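Local atomic coordinates of pollen-specific leucine-rich repeat extensin-like protein 1 (Arabidopsis thaliana, PDB entry 6TME), a protein that probably binds secreted signalling peptides through its leucine-rich repeats and, through its extensin-like part, works in the cell wall of pollen. Residues 340-343 with 347-350; 63-68 with 76-81; 159-164 with 185-190. All coordinates share one frame; numbering follows the deposited sequence.

Contact 1. Residues 340-343 with 347-350. With SO4 (sulfate ion), chain M.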
loop_
_atom_site.group_PDB
_atom_site.type_symbol
_atom_site.label_atom_id
_atom_site.label_comp_id
_atom_site.label_asym_id
_atom_site.label_seq_id
_atom_site.Cartn_x
_atom_site.Cartn_y
_atom_site.Cartn_z
ATOM N N ASN A 340 19.148 15.305 -16.566
ATOM C CA ASN A 340 19.481 16.233 -15.509
ATOM C C ASN A 340 20.263 17.392 -16.118
ATOM O O ASN A 340 20.075 17.715 -17.295
ATOM C CB ASN A 340 20.262 15.505 -14.420
ATOM C CG ASN A 340 19.347 14.874 -13.368
ATOM O OD1 ASN A 340 18.715 15.570 -12.578
ATOM N ND2 ASN A 340 19.241 13.560 -13.396
ATOM N N CYS A 341 21.143 18.017 -15.333
ATOM C CA CYS A 341 21.986 19.091 -15.840
ATOM C C CYS A 341 23.454 18.755 -15.653
ATOM O O CYS A 341 24.196 19.544 -15.066
ATOM C CB CYS A 341 21.656 20.392 -15.089
ATOM S SG CYS A 341 19.951 20.898 -15.264
ATOM N N LEU A 342 23.881 17.581 -16.089
ATOM C CA LEU A 342 25.234 17.122 -15.819
ATOM C C LEU A 342 26.100 17.268 -17.059
ATOM O O LEU A 342 25.729 16.796 -18.135
ATOM C CB LEU A 342 25.234 15.668 -15.361
ATOM C CG LEU A 342 24.273 15.364 -14.220
ATOM C CD1 LEU A 342 23.938 13.874 -14.233
ATOM C CD2 LEU A 342 24.879 15.793 -12.890
ATOM N N GLN A 343 27.258 17.904 -16.900
ATOM C CA GLN A 343 28.232 17.939 -17.983
ATOM C C GLN A 343 28.787 16.543 -18.235
ATOM O O GLN A 343 28.920 15.729 -17.323
ATOM C CB GLN A 343 29.373 18.906 -17.656
ATOM C CG GLN A 343 28.972 20.383 -17.603
ATOM C CD GLN A 343 28.994 20.921 -16.194
ATOM O OE1 GLN A 343 30.007 20.826 -15.505
ATOM N NE2 GLN A 343 27.859 21.454 -15.735
ATOM N N ASN A 347 22.117 12.550 -22.833
ATOM C CA ASN A 347 20.677 12.769 -22.664
ATOM C C ASN A 347 20.360 13.710 -21.505
ATOM O O ASN A 347 19.395 13.501 -20.763
ATOM C CB ASN A 347 19.955 11.434 -22.488
ATOM C CG ASN A 347 20.255 10.462 -23.620
ATOM O OD1 ASN A 347 20.196 10.824 -24.791
ATOM N ND2 ASN A 347 20.588 9.225 -23.270
ATOM N N GLN A 348 21.185 14.740 -21.331
ATOM C CA GLN A 348 20.939 15.733 -20.303
ATOM C C GLN A 348 20.013 16.834 -20.817
ATOM O O GLN A 348 19.727 16.941 -22.012
ATOM C CB GLN A 348 22.259 16.316 -19.813
ATOM C CG GLN A 348 23.104 15.261 -19.143
ATOM C CD GLN A 348 22.399 14.668 -17.936
ATOM O OE1 GLN A 348 22.288 15.309 -16.895
ATOM N NE2 GLN A 348 21.902 13.439 -18.081
ATOM N N LYS A 349 19.508 17.644 -19.891
ATOM C CA LYS A 349 18.744 18.813 -20.297
ATOM C C LYS A 349 19.677 19.811 -20.966
ATOM O O LYS A 349 20.882 19.820 -20.707
ATOM C CB LYS A 349 18.056 19.456 -19.094
ATOM C CG LYS A 349 16.924 18.641 -18.479
ATOM C CD LYS A 349 16.340 19.383 -17.270
ATOM C CE LYS A 349 15.039 18.739 -16.782
ATOM N NZ LYS A 349 15.299 17.418 -16.121
ATOM N N SER A 350 19.119 20.646 -21.842
ATOM C CA SER A 350 19.920 21.686 -22.487
ATOM C C SER A 350 20.427 22.699 -21.461
ATOM O O SER A 350 19.824 22.906 -20.402
ATOM C CB SER A 350 19.112 22.406 -23.569
ATOM O OG SER A 350 18.287 23.424 -23.015
HETATM S S SO4 M . 23.430 14.162 -25.799
HETATM O O1 SO4 M . 23.280 14.121 -27.250
HETATM O O2 SO4 M . 22.913 12.915 -25.233
HETATM O O3 SO4 M . 22.677 15.295 -25.260
HETATM O O4 SO4 M . 24.847 14.310 -25.471
#
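The disulfide-bonded loop that follows the last repeat strand, 334-336, turns back on itself here, with Q348 reaching across to N340 and L342. Most of the work falls to one oxygen. Q348 OE1 takes L342 N at 2.9 Å with a fairly straight bond (152°), the donor tilted a little out of the amide plane, and receives a weak second bond from N340 N at 3.2 Å. A bend at chi2 (-60°) folds the Q348 chain so that OE1 comes up against the backbone; the same oxygen lies 3.3 Å from L342 CG. Q348 NE2 is held by D337 O and P346 O, so both ends of the amide are tied down. Cutting the side chain back to an alanine would probably leave the N-H of L342 without its acceptor and the carbonyls of D337 and P346 without the amide that spans them.

Next, K349 N donates to N340 O at 2.7 Å, nearly in line with the carbonyl bond. The K349 chain passes N340 O with CB at 3.2 Å before its ammonium group binds S339 O and N316 O and makes a cation-pi contact with F317. The N340 amide turns the other way and is satisfied by F318 N and F313 O. At the outer end, N347 N binds O2 of a sulfate, probably from the crystallisation liquor, at 2.6 Å. C341 is disulfide-bonded to C354 on helix 351-358, and S350 N-caps that helix; a disulfide-pinned loop and short helix closing the last repeat are consistent with a C-terminal cap of a leucine-rich-repeat domain.

Contact 2. Residues 63-68 with 76-81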
loop_
_atom_site.group_PDB
_atom_site.type_symbol
_atom_site.label_atom_id
_atom_site.label_comp_id
_atom_site.label_asym_id
_atom_site.label_seq_id
_atom_site.Cartn_x
_atom_site.Cartn_y
_atom_site.Cartn_z
ATOM N N PHE A 63 -17.849 -16.271 -13.321
ATOM C CA PHE A 63 -17.388 -17.642 -13.122
ATOM C C PHE A 63 -18.377 -18.484 -12.319
ATOM O O PHE A 63 -17.996 -19.537 -11.798
ATOM C CB PHE A 63 -16.019 -17.661 -12.443
ATOM C CG PHE A 63 -14.970 -16.881 -13.177
ATOM C CD1 PHE A 63 -14.393 -17.385 -14.328
ATOM C CD2 PHE A 63 -14.560 -15.634 -12.712
ATOM C CE1 PHE A 63 -13.421 -16.660 -15.006
ATOM C CE2 PHE A 63 -13.591 -14.896 -13.388
ATOM C CZ PHE A 63 -13.023 -15.410 -14.530
ATOM N N ASN A 64 -19.629 -18.029 -12.200
ATOM C CA ASN A 64 -20.674 -18.739 -11.458
ATOM C C ASN A 64 -20.184 -19.130 -10.068
ATOM O O ASN A 64 -20.472 -20.220 -9.559
ATOM C CB ASN A 64 -21.169 -19.959 -12.241
ATOM C CG ASN A 64 -21.683 -19.584 -13.622
ATOM O OD1 ASN A 64 -21.247 -20.134 -14.635
ATOM N ND2 ASN A 64 -22.597 -18.630 -13.667
ATOM N N THR A 65 -19.434 -18.213 -9.455
ATOM C CA THR A 65 -18.822 -18.464 -8.155
ATOM C C THR A 65 -19.856 -18.763 -7.070
ATOM O O THR A 65 -19.605 -19.591 -6.190
ATOM C CB THR A 65 -17.946 -17.265 -7.781
ATOM O OG1 THR A 65 -16.783 -17.254 -8.627
ATOM C CG2 THR A 65 -17.521 -17.296 -6.300
ATOM N N ALA A 66 -21.007 -18.084 -7.093
ATOM C CA ALA A 66 -22.066 -18.249 -6.087
ATOM C C ALA A 66 -23.108 -19.318 -6.462
ATOM O O ALA A 66 -24.161 -19.406 -5.813
ATOM C CB ALA A 66 -22.772 -16.900 -5.843
ATOM N N ALA A 67 -22.844 -20.107 -7.504
ATOM C CA ALA A 67 -23.758 -21.167 -7.922
ATOM C C ALA A 67 -24.167 -22.073 -6.759
ATOM O O ALA A 67 -25.355 -22.365 -6.581
ATOM C CB ALA A 67 -23.105 -21.988 -9.036
ATOM N N ASN A 68 -23.205 -22.538 -5.961
ATOM C CA ASN A 68 -23.538 -23.443 -4.863
ATOM C C ASN A 68 -23.975 -22.717 -3.591
ATOM O O ASN A 68 -24.112 -23.367 -2.551
ATOM C CB ASN A 68 -22.366 -24.386 -4.543
ATOM C CG ASN A 68 -21.249 -23.712 -3.719
ATOM O OD1 ASN A 68 -21.108 -22.485 -3.709
ATOM N ND2 ASN A 68 -20.462 -24.525 -3.020
ATOM N N SER A 76 -20.166 -24.818 3.118
ATOM C CA SER A 76 -19.858 -25.405 1.830
ATOM C C SER A 76 -19.978 -24.414 0.675
ATOM O O SER A 76 -19.629 -24.770 -0.461
ATOM C CB SER A 76 -20.777 -26.609 1.588
ATOM O OG SER A 76 -22.129 -26.200 1.682
ATOM N N TYR A 77 -20.472 -23.194 0.926
ATOM C CA TYR A 77 -20.476 -22.145 -0.096
ATOM C C TYR A 77 -19.064 -21.841 -0.591
ATOM O O TYR A 77 -18.122 -21.723 0.197
ATOM C CB TYR A 77 -21.076 -20.846 0.452
ATOM C CG TYR A 77 -22.548 -20.830 0.690
ATOM C CD1 TYR A 77 -23.297 -22.011 0.736
ATOM C CD2 TYR A 77 -23.204 -19.631 0.868
ATOM C CE1 TYR A 77 -24.664 -21.982 0.952
ATOM C CE2 TYR A 77 -24.561 -19.578 1.086
ATOM C CZ TYR A 77 -25.294 -20.761 1.123
ATOM O OH TYR A 77 -26.658 -20.697 1.341
ATOM N N LYS A 78 -18.923 -21.685 -1.905
ATOM C CA LYS A 78 -17.629 -21.355 -2.481
ATOM C C LYS A 78 -17.221 -19.940 -2.090
ATOM O O LYS A 78 -17.989 -18.991 -2.284
ATOM C CB LYS A 78 -17.668 -21.474 -4.003
ATOM C CG LYS A 78 -16.286 -21.242 -4.625
ATOM C CD LYS A 78 -16.227 -21.586 -6.093
ATOM C CE LYS A 78 -14.802 -21.411 -6.621
ATOM N NZ LYS A 78 -14.700 -21.551 -8.106
ATOM N N GLY A 79 -16.000 -19.798 -1.551
ATOM C CA GLY A 79 -15.488 -18.517 -1.104
ATOM C C GLY A 79 -15.786 -18.199 0.337
ATOM O O GLY A 79 -15.336 -17.150 0.842
ATOM N N VAL A 80 -16.512 -19.075 1.023
ATOM C CA VAL A 80 -16.853 -18.908 2.430
ATOM C C VAL A 80 -16.031 -19.918 3.220
ATOM O O VAL A 80 -15.970 -21.096 2.855
ATOM C CB VAL A 80 -18.364 -19.099 2.657
ATOM C CG1 VAL A 80 -18.708 -18.939 4.133
ATOM C CG2 VAL A 80 -19.157 -18.106 1.785
ATOM N N PHE A 81 -15.384 -19.466 4.290
ATOM C CA PHE A 81 -14.423 -20.313 4.988
ATOM C C PHE A 81 -14.750 -20.345 6.469
ATOM O O PHE A 81 -14.741 -19.314 7.138
ATOM C CB PHE A 81 -12.999 -19.832 4.727
ATOM C CG PHE A 81 -12.582 -19.981 3.275
ATOM C CD1 PHE A 81 -11.962 -21.146 2.831
ATOM C CD2 PHE A 81 -12.863 -18.980 2.348
ATOM C CE1 PHE A 81 -11.590 -21.300 1.502
ATOM C CE2 PHE A 81 -12.505 -19.128 1.014
ATOM C CZ PHE A 81 -11.848 -20.298 0.594
#
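N68 and the backbone of S76 and K78 form the tight part of this contact. CG of N68 sits between its own backbone N and carbonyl carbon (chi1 78°), which puts the carboxamide against residues 76-78. N68 OD1 accepts from K78 N at 2.9 Å, nearly straight (165°) and on a lone pair in the amide plane, while N68 ND2 makes a weak, strongly bent bond to S76 O at 2.7 Å. Beside it, Y77 CD1 lies 3.6 Å from N68 O; this ring also stacks on W69, and its hydroxyl is bound to G71 O and Q52 NE2.

The loose side is the K78 chain: it crosses N68 at about a right angle and runs out extended past T65, which is itself buried against L99 and A102. K78 CB lies 3.5 Å from T65 O, but K78 CG and T65 CG2 stay 4.5 Å apart. K78 is solvent-exposed and packs on a basic side chain of another protein chain. K78 and G79 occupy the corners of a type II turn, where the positive phi of G79 calls for glycine. The turn leads into strand 80-85, next to the C75-C82 disulfide, as in the N-terminal cap of plant leucine-rich-repeat proteins.

Contact 3. Residues 159-164 with 185-190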
loop_
_atom_site.group_PDB
_atom_site.type_symbol
_atom_site.label_atom_id
_atom_site.label_comp_id
_atom_site.label_asym_id
_atom_site.label_seq_id
_atom_site.Cartn_x
_atom_site.Cartn_y
_atom_site.Cartn_z
ATOM N N VAL A 159 -15.400 3.156 8.309
ATOM C CA VAL A 159 -15.752 1.977 9.103
ATOM C C VAL A 159 -14.507 1.168 9.464
ATOM O O VAL A 159 -14.463 0.510 10.515
ATOM C CB VAL A 159 -16.790 1.112 8.351
ATOM C CG1 VAL A 159 -16.194 0.542 7.069
ATOM C CG2 VAL A 159 -17.308 -0.025 9.255
ATOM N N ALA A 160 -13.461 1.236 8.626
ATOM C CA ALA A 160 -12.220 0.535 8.939
ATOM C C ALA A 160 -11.595 1.036 10.233
ATOM O O ALA A 160 -10.874 0.282 10.898
ATOM C CB ALA A 160 -11.227 0.672 7.790
ATOM N N LEU A 161 -11.866 2.293 10.621
ATOM C CA LEU A 161 -11.280 2.824 11.849
ATOM C C LEU A 161 -11.888 2.190 13.091
ATOM O O LEU A 161 -11.313 2.301 14.178
ATOM C CB LEU A 161 -11.455 4.338 11.904
ATOM C CG LEU A 161 -10.786 5.124 10.761
ATOM C CD1 LEU A 161 -11.290 6.562 10.715
ATOM C CD2 LEU A 161 -9.267 5.084 10.888
ATOM N N SER A 162 -13.028 1.526 12.957
ATOM C CA SER A 162 -13.718 0.980 14.111
ATOM C C SER A 162 -13.246 -0.418 14.488
ATOM O O SER A 162 -13.711 -0.955 15.491
ATOM C CB SER A 162 -15.229 0.957 13.850
ATOM O OG SER A 162 -15.552 -0.110 12.979
ATOM N N TRP A 163 -12.328 -1.017 13.730
ATOM C CA TRP A 163 -11.959 -2.408 13.959
ATOM C C TRP A 163 -10.758 -2.454 14.891
ATOM O O TRP A 163 -9.681 -1.995 14.504
ATOM C CB TRP A 163 -11.643 -3.102 12.645
ATOM C CG TRP A 163 -12.841 -3.269 11.764
ATOM C CD1 TRP A 163 -14.108 -3.546 12.165
ATOM C CD2 TRP A 163 -12.892 -3.156 10.334
ATOM N NE1 TRP A 163 -14.949 -3.629 11.081
ATOM C CE2 TRP A 163 -14.230 -3.395 9.943
ATOM C CE3 TRP A 163 -11.933 -2.892 9.343
ATOM C CZ2 TRP A 163 -14.639 -3.379 8.608
ATOM C CZ3 TRP A 163 -12.340 -2.862 8.018
ATOM C CH2 TRP A 163 -13.683 -3.110 7.661
ATOM N N PRO A 164 -10.888 -2.995 16.112
ATOM C CA PRO A 164 -9.757 -2.966 17.068
ATOM C C PRO A 164 -8.633 -3.958 16.770
ATOM O O PRO A 164 -7.579 -3.881 17.408
ATOM C CB PRO A 164 -10.421 -3.294 18.404
ATOM C CG PRO A 164 -11.660 -4.143 18.011
ATOM C CD PRO A 164 -12.123 -3.548 16.693
ATOM N N PHE A 185 -3.406 6.529 10.822
ATOM C CA PHE A 185 -2.060 6.156 11.248
ATOM C C PHE A 185 -1.960 5.908 12.749
ATOM O O PHE A 185 -0.896 5.472 13.215
ATOM C CB PHE A 185 -1.050 7.219 10.770
ATOM C CG PHE A 185 -0.953 7.282 9.274
ATOM C CD1 PHE A 185 -0.422 6.214 8.565
ATOM C CD2 PHE A 185 -1.481 8.348 8.571
ATOM C CE1 PHE A 185 -0.376 6.223 7.178
ATOM C CE2 PHE A 185 -1.438 8.364 7.188
ATOM C CZ PHE A 185 -0.881 7.293 6.492
ATOM N N ASP A 186 -3.044 6.142 13.508
ATOM C CA ASP A 186 -3.094 5.774 14.924
ATOM C C ASP A 186 -3.431 4.297 15.131
ATOM O O ASP A 186 -3.063 3.733 16.166
ATOM C CB ASP A 186 -4.130 6.618 15.680
ATOM C CG ASP A 186 -3.902 8.113 15.542
ATOM O OD1 ASP A 186 -2.736 8.560 15.594
ATOM O OD2 ASP A 186 -4.906 8.843 15.370
ATOM N N LYS A 187 -4.157 3.666 14.205
ATOM C CA LYS A 187 -4.363 2.220 14.297
ATOM C C LYS A 187 -3.021 1.498 14.192
ATOM O O LYS A 187 -2.063 2.011 13.603
ATOM C CB LYS A 187 -5.291 1.731 13.185
ATOM C CG LYS A 187 -6.545 2.560 12.945
ATOM C CD LYS A 187 -7.620 2.212 13.945
ATOM C CE LYS A 187 -8.217 0.834 13.678
ATOM N NZ LYS A 187 -8.760 0.265 14.936
ATOM N N ASP A 188 -2.941 0.289 14.751
ATOM C CA ASP A 188 -1.693 -0.470 14.615
ATOM C C ASP A 188 -1.720 -1.358 13.361
ATOM O O ASP A 188 -1.603 -2.570 13.392
ATOM C CB ASP A 188 -1.380 -1.244 15.898
ATOM C CG ASP A 188 -2.348 -2.393 16.192
ATOM O OD1 ASP A 188 -2.201 -2.983 17.287
ATOM O OD2 ASP A 188 -3.241 -2.715 15.377
ATOM N N LEU A 189 -1.875 -0.699 12.223
ATOM C CA LEU A 189 -1.819 -1.388 10.945
ATOM C C LEU A 189 -0.384 -1.798 10.632
ATOM O O LEU A 189 0.573 -1.076 10.936
ATOM C CB LEU A 189 -2.372 -0.486 9.833
ATOM C CG LEU A 189 -3.898 -0.372 9.839
ATOM C CD1 LEU A 189 -4.333 0.817 9.030
ATOM C CD2 LEU A 189 -4.479 -1.631 9.238
ATOM N N ASP A 190 -0.234 -2.988 10.064
ATOM C CA ASP A 190 1.045 -3.403 9.509
ATOM C C ASP A 190 1.187 -2.974 8.056
ATOM O O ASP A 190 2.305 -2.775 7.581
ATOM C CB ASP A 190 1.195 -4.928 9.629
ATOM C CG ASP A 190 2.326 -5.489 8.761
ATOM O OD1 ASP A 190 3.515 -5.180 9.027
ATOM O OD2 ASP A 190 2.023 -6.251 7.811
#
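K187 NZ sits only 2.5 Å from W163 O, a hydrogen bond whose modelled length is too short to be trusted. The ammonium also makes a long, weak bond of 3.4 Å from K187 NZ to L161 O, and so lies between L161 O, in the last turn of the 3-10 segment, and W163 O, just beyond it. The lysine gets there by folding: bends at chi2 (-81°) and chi3 (-71°) curl the chain, and K187 CE then comes in beside the same carbonyls, 3.3 Å from W163 O. The aliphatic part has a lighter contact, K187 CG lying 4.2 Å from L161 CD2.

Segment 159-164 precedes strand 168-170 and segment 185-190 precedes strand 191-193, neighbouring parallel strands of the leucine-rich-repeat solenoid. The lysine therefore joins equivalent connections of two successive turns of the coil, one repeat reaching to the backbone of the one before it.

Within 159-164 the W163 indole lays one face against the 3-10 turn, with A160 CA above it toward the rim and V159 O over its centre, while its NE1 binds L136 O and its ring meets F145 at about 50°. V159 O in turn takes two donors from S162, the hydroxyl OG at 2.8 Å and the backbone N at 3.0 Å. On the lysine's own side, D188 centres an inverse gamma turn with a weak L189 N to K187 O bond. Beyond it, L189 packs on L166 and L169, and the carboxylate of D190 binds S213 OG and a partner on another protein chain.

Overall arrangement
From the N terminus, contact 2 comes first, closing the seven-residue loop between 63-68 and 76-81 just after helix 43-56 and leading into the first strand. Contact 3 follows, closing a span of twenty intervening residues and joining one turn of the solenoid to the next. Contact 1 comes last, closing a three-residue gap between the final strand and helix 351-358. The three run in series, none nesting in or crossing another. Contact 1 lies on the opposite side of the chain's centre from both contact 2 and contact 3, its centre about 58 Å and 46 Å from theirs; the centres of contacts 2 and 3 are about 29 Å apart.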